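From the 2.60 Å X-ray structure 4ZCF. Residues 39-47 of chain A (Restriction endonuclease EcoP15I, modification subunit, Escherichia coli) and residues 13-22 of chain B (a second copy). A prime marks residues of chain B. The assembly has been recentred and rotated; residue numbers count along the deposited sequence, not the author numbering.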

ATOM      1  N   LYS A  39      24.403 -18.541   8.620  1.00 55.69           N
ATOM      2  CA  LYS A  39      23.712 -18.287   9.880  1.00 54.98           C
ATOM      3  C   LYS A  39      24.513 -18.707  11.119  1.00 60.25           C
ATOM      4  O   LYS A  39      24.502 -17.985  12.114  1.00 59.24           O
ATOM      5  CB  LYS A  39      22.249 -18.770   9.866  1.00 56.00           C
ATOM      6  CG  LYS A  39      21.323 -17.771   9.158  1.00 54.75           C
ATOM      7  CD  LYS A  39      19.831 -18.029   9.363  1.00 51.73           C
ATOM      8  CE  LYS A  39      19.040 -16.742   9.269  1.00 69.36           C
ATOM      9  NZ  LYS A  39      17.560 -16.962   9.285  1.00 84.40           N
ATOM     10  N   LEU A  40      25.260 -19.828  11.038  1.00 59.14           N
ATOM     11  CA  LEU A  40      26.122 -20.288  12.137  1.00 59.29           C
ATOM     12  C   LEU A  40      27.378 -19.429  12.200  1.00 63.04           C
ATOM     13  O   LEU A  40      27.788 -19.058  13.294  1.00 61.76           O
ATOM     14  CB  LEU A  40      26.477 -21.779  12.019  1.00 59.48           C
ATOM     15  CG  LEU A  40      27.267 -22.373  13.195  1.00 64.00           C
ATOM     16  CD1 LEU A  40      26.355 -23.105  14.151  1.00 63.89           C
ATOM     17  CD2 LEU A  40      28.368 -23.290  12.700  1.00 65.93           C
ATOM     18  N   LEU A  41      27.954 -19.068  11.031  1.00 62.12           N
ATOM     19  CA  LEU A  41      29.139 -18.201  10.965  1.00 63.28           C
ATOM     20  C   LEU A  41      28.893 -16.825  11.588  1.00 67.51           C
ATOM     21  O   LEU A  41      29.748 -16.354  12.330  1.00 67.75           O
ATOM     22  CB  LEU A  41      29.712 -18.070   9.540  1.00 63.92           C
ATOM     23  CG  LEU A  41      30.339 -19.334   8.913  1.00 69.70           C
ATOM     24  CD1 LEU A  41      30.559 -19.142   7.416  1.00 70.21           C
ATOM     25  CD2 LEU A  41      31.670 -19.696   9.570  1.00 72.87           C
ATOM     26  N   GLU A  42      27.714 -16.212  11.354  1.00 64.05           N
ATOM     27  CA  GLU A  42      27.391 -14.917  11.969  1.00 63.43           C
ATOM     28  C   GLU A  42      27.253 -15.009  13.500  1.00 65.18           C
ATOM     29  O   GLU A  42      27.565 -14.032  14.188  1.00 65.85           O
ATOM     30  CB  GLU A  42      26.233 -14.171  11.265  1.00 64.97           C
ATOM     31  CG  GLU A  42      24.865 -14.830  11.371  1.00 81.44           C
ATOM     32  CD  GLU A  42      23.772 -14.266  10.479  1.00104.40           C
ATOM     33  OE1 GLU A  42      24.001 -14.142   9.253  1.00 94.51           O
ATOM     34  OE2 GLU A  42      22.661 -14.015  11.000  1.00 94.25           O
ATOM     35  N   ILE A  43      26.885 -16.208  14.030  1.00 59.40           N
ATOM     36  CA  ILE A  43      26.782 -16.498  15.475  1.00 58.37           C
ATOM     37  C   ILE A  43      28.195 -16.565  16.083  1.00 64.86           C
ATOM     38  O   ILE A  43      28.461 -15.934  17.113  1.00 65.12           O
ATOM     39  CB  ILE A  43      25.926 -17.771  15.776  1.00 60.09           C
ATOM     40  CG1 ILE A  43      24.414 -17.498  15.511  1.00 58.64           C
ATOM     41  CG2 ILE A  43      26.168 -18.307  17.213  1.00 60.41           C
ATOM     42  CD1 ILE A  43      23.530 -18.698  15.364  1.00 49.12           C
ATOM     43  N   ILE A  44      29.104 -17.296  15.420  1.00 62.33           N
ATOM     44  CA  ILE A  44      30.500 -17.431  15.839  1.00 62.58           C
ATOM     45  C   ILE A  44      31.242 -16.058  15.953  1.00 71.70           C
ATOM     46  O   ILE A  44      32.140 -15.927  16.789  1.00 72.51           O
ATOM     47  CB  ILE A  44      31.218 -18.487  14.965  1.00 64.32           C
ATOM     48  CG1 ILE A  44      30.622 -19.881  15.223  1.00 63.12           C
ATOM     49  CG2 ILE A  44      32.738 -18.484  15.190  1.00 65.24           C
ATOM     50  CD1 ILE A  44      30.851 -20.883  14.119  1.00 61.55           C
ATOM     51  N   ARG A  45      30.815 -15.034  15.172  1.00 70.57           N
ATOM     52  CA  ARG A  45      31.402 -13.681  15.166  1.00 71.41           C
ATOM     53  C   ARG A  45      30.747 -12.719  16.179  1.00 78.15           C
ATOM     54  O   ARG A  45      29.571 -12.363  16.042  1.00 78.29           O
ATOM     55  CB  ARG A  45      31.403 -13.068  13.750  1.00 70.96           C
ATOM     56  CG  ARG A  45      31.981 -13.973  12.653  1.00 79.28           C
ATOM     57  CD  ARG A  45      32.017 -13.310  11.281  1.00 85.35           C
ATOM     58  NE  ARG A  45      30.747 -12.679  10.906  1.00 87.02           N
ATOM     59  CZ  ARG A  45      29.949 -13.097   9.926  1.00 97.92           C
ATOM     60  NH1 ARG A  45      30.278 -14.158   9.197  1.00 81.69           N
ATOM     61  NH2 ARG A  45      28.819 -12.450   9.662  1.00 82.99           N
ATOM     62  N   ALA A  46      31.530 -12.304  17.193  1.00 76.81           N
ATOM     63  CA  ALA A  46      31.134 -11.384  18.270  1.00 77.45           C
ATOM     64  C   ALA A  46      32.022 -10.110  18.238  1.00 83.02           C
ATOM     65  O   ALA A  46      32.543  -9.676  19.273  1.00 82.87           O
ATOM     66  CB  ALA A  46      31.257 -12.089  19.620  1.00 78.10           C
ATOM     67  N   SER A  47      32.189  -9.521  17.035  1.00 80.07           N
ATOM     68  CA  SER A  47      33.016  -8.337  16.813  1.00 80.12           C
ATOM     69  C   SER A  47      32.246  -7.106  16.287  1.00 84.32           C
ATOM     70  O   SER A  47      31.249  -7.250  15.576  1.00 83.54           O
ATOM     71  CB  SER A  47      34.175  -8.682  15.885  1.00 80.89           C
TER
ATOM     72  N   ALA B  13      25.500 -12.199  23.901  1.00 53.04           N
ATOM     73  CA  ALA B  13      24.533 -12.601  22.882  1.00 51.95           C
ATOM     74  C   ALA B  13      24.890 -13.927  22.173  1.00 55.31           C
ATOM     75  O   ALA B  13      24.049 -14.455  21.431  1.00 55.20           O
ATOM     76  CB  ALA B  13      24.338 -11.482  21.877  1.00 52.39           C
ATOM     77  N   ASN B  14      26.109 -14.482  22.437  1.00 50.90           N
ATOM     78  CA  ASN B  14      26.598 -15.758  21.886  1.00 50.13           C
ATOM     79  C   ASN B  14      27.383 -16.655  22.882  1.00 55.42           C
ATOM     80  O   ASN B  14      27.764 -17.776  22.524  1.00 55.24           O
ATOM     81  CB  ASN B  14      27.356 -15.565  20.571  1.00 45.34           C
ATOM     82  CG  ASN B  14      28.687 -14.867  20.696  1.00 63.40           C
ATOM     83  OD1 ASN B  14      28.929 -14.084  21.627  1.00 63.69           O
ATOM     84  ND2 ASN B  14      29.573 -15.112  19.732  1.00 47.89           N
ATOM     85  N   SER B  15      27.558 -16.193  24.137  1.00 51.44           N
ATOM     86  CA  SER B  15      28.218 -16.925  25.223  1.00 51.02           C
ATOM     87  C   SER B  15      27.828 -18.412  25.261  1.00 55.52           C
ATOM     88  O   SER B  15      28.690 -19.281  25.041  1.00 56.38           O
ATOM     89  CB  SER B  15      27.849 -16.308  26.565  1.00 53.63           C
ATOM     90  OG  SER B  15      28.491 -15.061  26.722  1.00 64.69           O
ATOM     91  N   LYS B  16      26.535 -18.699  25.559  1.00 48.84           N
ATOM     92  CA  LYS B  16      26.050 -20.070  25.655  1.00 47.80           C
ATOM     93  C   LYS B  16      26.145 -20.816  24.340  1.00 54.57           C
ATOM     94  O   LYS B  16      26.525 -21.989  24.348  1.00 55.16           O
ATOM     95  CB  LYS B  16      24.642 -20.131  26.239  1.00 48.60           C
ATOM     96  CG  LYS B  16      24.542 -19.475  27.607  1.00 47.15           C
ATOM     97  CD  LYS B  16      23.272 -19.860  28.297  1.00 48.05           C
ATOM     98  CE  LYS B  16      22.954 -18.864  29.369  1.00 41.47           C
ATOM     99  NZ  LYS B  16      21.712 -19.235  30.109  1.00 45.98           N
ATOM    100  N   GLN B  17      25.869 -20.118  23.208  1.00 51.78           N
ATOM    101  CA  GLN B  17      25.912 -20.663  21.841  1.00 51.47           C
ATOM    102  C   GLN B  17      27.335 -21.053  21.447  1.00 55.41           C
ATOM    103  O   GLN B  17      27.565 -22.186  21.020  1.00 53.78           O
ATOM    104  CB  GLN B  17      25.291 -19.679  20.816  1.00 52.33           C
ATOM    105  CG  GLN B  17      23.776 -19.496  20.954  1.00 45.20           C
ATOM    106  CD  GLN B  17      23.349 -18.516  22.043  1.00 60.29           C
ATOM    107  OE1 GLN B  17      24.164 -17.948  22.798  1.00 51.50           O
ATOM    108  NE2 GLN B  17      22.045 -18.289  22.149  1.00 49.13           N
ATOM    109  N   LEU B  18      28.290 -20.126  21.636  1.00 54.12           N
ATOM    110  CA  LEU B  18      29.716 -20.333  21.364  1.00 55.00           C
ATOM    111  C   LEU B  18      30.325 -21.410  22.271  1.00 58.88           C
ATOM    112  O   LEU B  18      31.289 -22.041  21.864  1.00 59.10           O
ATOM    113  CB  LEU B  18      30.485 -19.010  21.507  1.00 55.82           C
ATOM    114  CG  LEU B  18      31.750 -18.867  20.660  1.00 61.83           C
ATOM    115  CD1 LEU B  18      31.431 -18.334  19.276  1.00 61.80           C
ATOM    116  CD2 LEU B  18      32.742 -17.942  21.336  1.00 65.80           C
ATOM    117  N   ALA B  19      29.748 -21.641  23.479  1.00 55.45           N
ATOM    118  CA  ALA B  19      30.205 -22.673  24.412  1.00 54.88           C
ATOM    119  C   ALA B  19      29.829 -24.057  23.912  1.00 60.07           C
ATOM    120  O   ALA B  19      30.691 -24.934  23.866  1.00 60.48           O
ATOM    121  CB  ALA B  19      29.623 -22.441  25.795  1.00 55.33           C
ATOM    122  N   VAL B  20      28.548 -24.249  23.512  1.00 56.95           N
ATOM    123  CA  VAL B  20      27.997 -25.513  22.994  1.00 56.83           C
ATOM    124  C   VAL B  20      28.840 -26.022  21.808  1.00 60.92           C
ATOM    125  O   VAL B  20      29.142 -27.218  21.734  1.00 60.75           O
ATOM    126  CB  VAL B  20      26.475 -25.390  22.654  1.00 60.50           C
ATOM    127  CG1 VAL B  20      25.938 -26.631  21.928  1.00 60.33           C
ATOM    128  CG2 VAL B  20      25.658 -25.124  23.908  1.00 60.11           C
ATOM    129  N   LEU B  21      29.249 -25.102  20.917  1.00 57.00           N
ATOM    130  CA  LEU B  21      30.066 -25.432  19.760  1.00 56.89           C
ATOM    131  C   LEU B  21      31.449 -25.971  20.129  1.00 61.54           C
ATOM    132  O   LEU B  21      31.813 -27.031  19.638  1.00 61.25           O
ATOM    133  CB  LEU B  21      30.148 -24.264  18.769  1.00 56.92           C
ATOM    134  CG  LEU B  21      28.884 -24.005  17.932  1.00 61.05           C
ATOM    135  CD1 LEU B  21      29.046 -22.749  17.113  1.00 61.43           C
ATOM    136  CD2 LEU B  21      28.547 -25.190  17.025  1.00 60.43           C
ATOM    137  N   LYS B  22      32.197 -25.279  21.017  1.00 58.06           N
ATOM    138  CA  LYS B  22      33.516 -25.732  21.460  1.00 57.35           C
ATOM    139  C   LYS B  22      33.392 -27.091  22.172  1.00 64.32           C
ATOM    140  O   LYS B  22      34.137 -28.012  21.843  1.00 65.53           O
ATOM    141  CB  LYS B  22      34.187 -24.687  22.363  1.00 58.45           C
ATOM    142  CG  LYS B  22      34.491 -23.359  21.664  1.00 65.80           C
ATOM    143  CD  LYS B  22      34.961 -22.294  22.657  1.00 71.11           C
ATOM    144  CE  LYS B  22      35.023 -20.909  22.054  1.00 75.12           C
ATOM    145  NZ  LYS B  22      35.580 -19.895  22.999  1.00 78.91           N
TER

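The C-terminal end of one helix meets the N-terminal start of another, and the one hydrogen bond of the contact forms there. Helix 39-44 of chain A runs at 111° to helix 15-22 of chain B, and their axes come no nearer than 10.4 Å. The backbones approach most closely where Ile43 faces Asn14′, with 6.5 Å between their CA atoms, and where Ile44 faces Leu18′, with 6.3 Å between theirs. Three residues cover the most surface: Asn14′, Leu21′ and Ile43.

Asn14′ supplies the one hydrogen bond across the contact. Its CA-to-CB bond points toward chain A, and with chi1 in the p well its ND2 donates to the backbone O of Ile43 over 3.0 Å, with an N-H...acceptor angle of 145°. The acceptor lies in the last turn of a helix, where carbonyls run out of amide partners; Arg45 is the first residue to leave helical phi/psi. Asn14′ sits at the N-cap position of its own helix, but its side chain makes no capping bond; ND2 crosses to Ile43 O, while OD1 bonds just outside the stretch. Its backbone still serves its own helix, since Leu18′ N bonds to Asn14′ O at 2.6 Å. Beyond the helix end, the CA-to-CB bond of Ala46 points toward chain B, and its CB rests 3.5 Å from Asn14′ ND2, a small methyl beside the amide.

Ile43 thus plays two parts. Its carbonyl takes the hydrogen bond, while its side chain, leaving the backbone sideways, packs CG2 at 4.0 Å from Gln17′ CB. Gln17′ offers its aliphatic base to this contact: its CA-to-CB bond points toward chain A, but the end of the side chain leads away, and its amide group is satisfied elsewhere in the structure. A polar residue can therefore contribute carbon here without leaving its amide unpaired.

Leu21′, one turn further along, is the apolar anchor. Its CA-to-CB bond points toward chain A, and its CD1 touches two residues a helical turn apart: Ile44 CG1 at 3.8 Å and Leu40 CD1 at 4.0 Å. Leu40 sets out sideways, yet its end comes nearer and so reaches the leucine. Leu18′ does likewise, placing CD1 3.5 Å from the backbone O of Ile44 and 4.3 Å from Ile44 CG2.

The rule to read from this contact is that an amide pairs with a helix-end carbonyl where one helix ends and the other begins, and aliphatic side chains pack next to it, with Ile43 taking part in both.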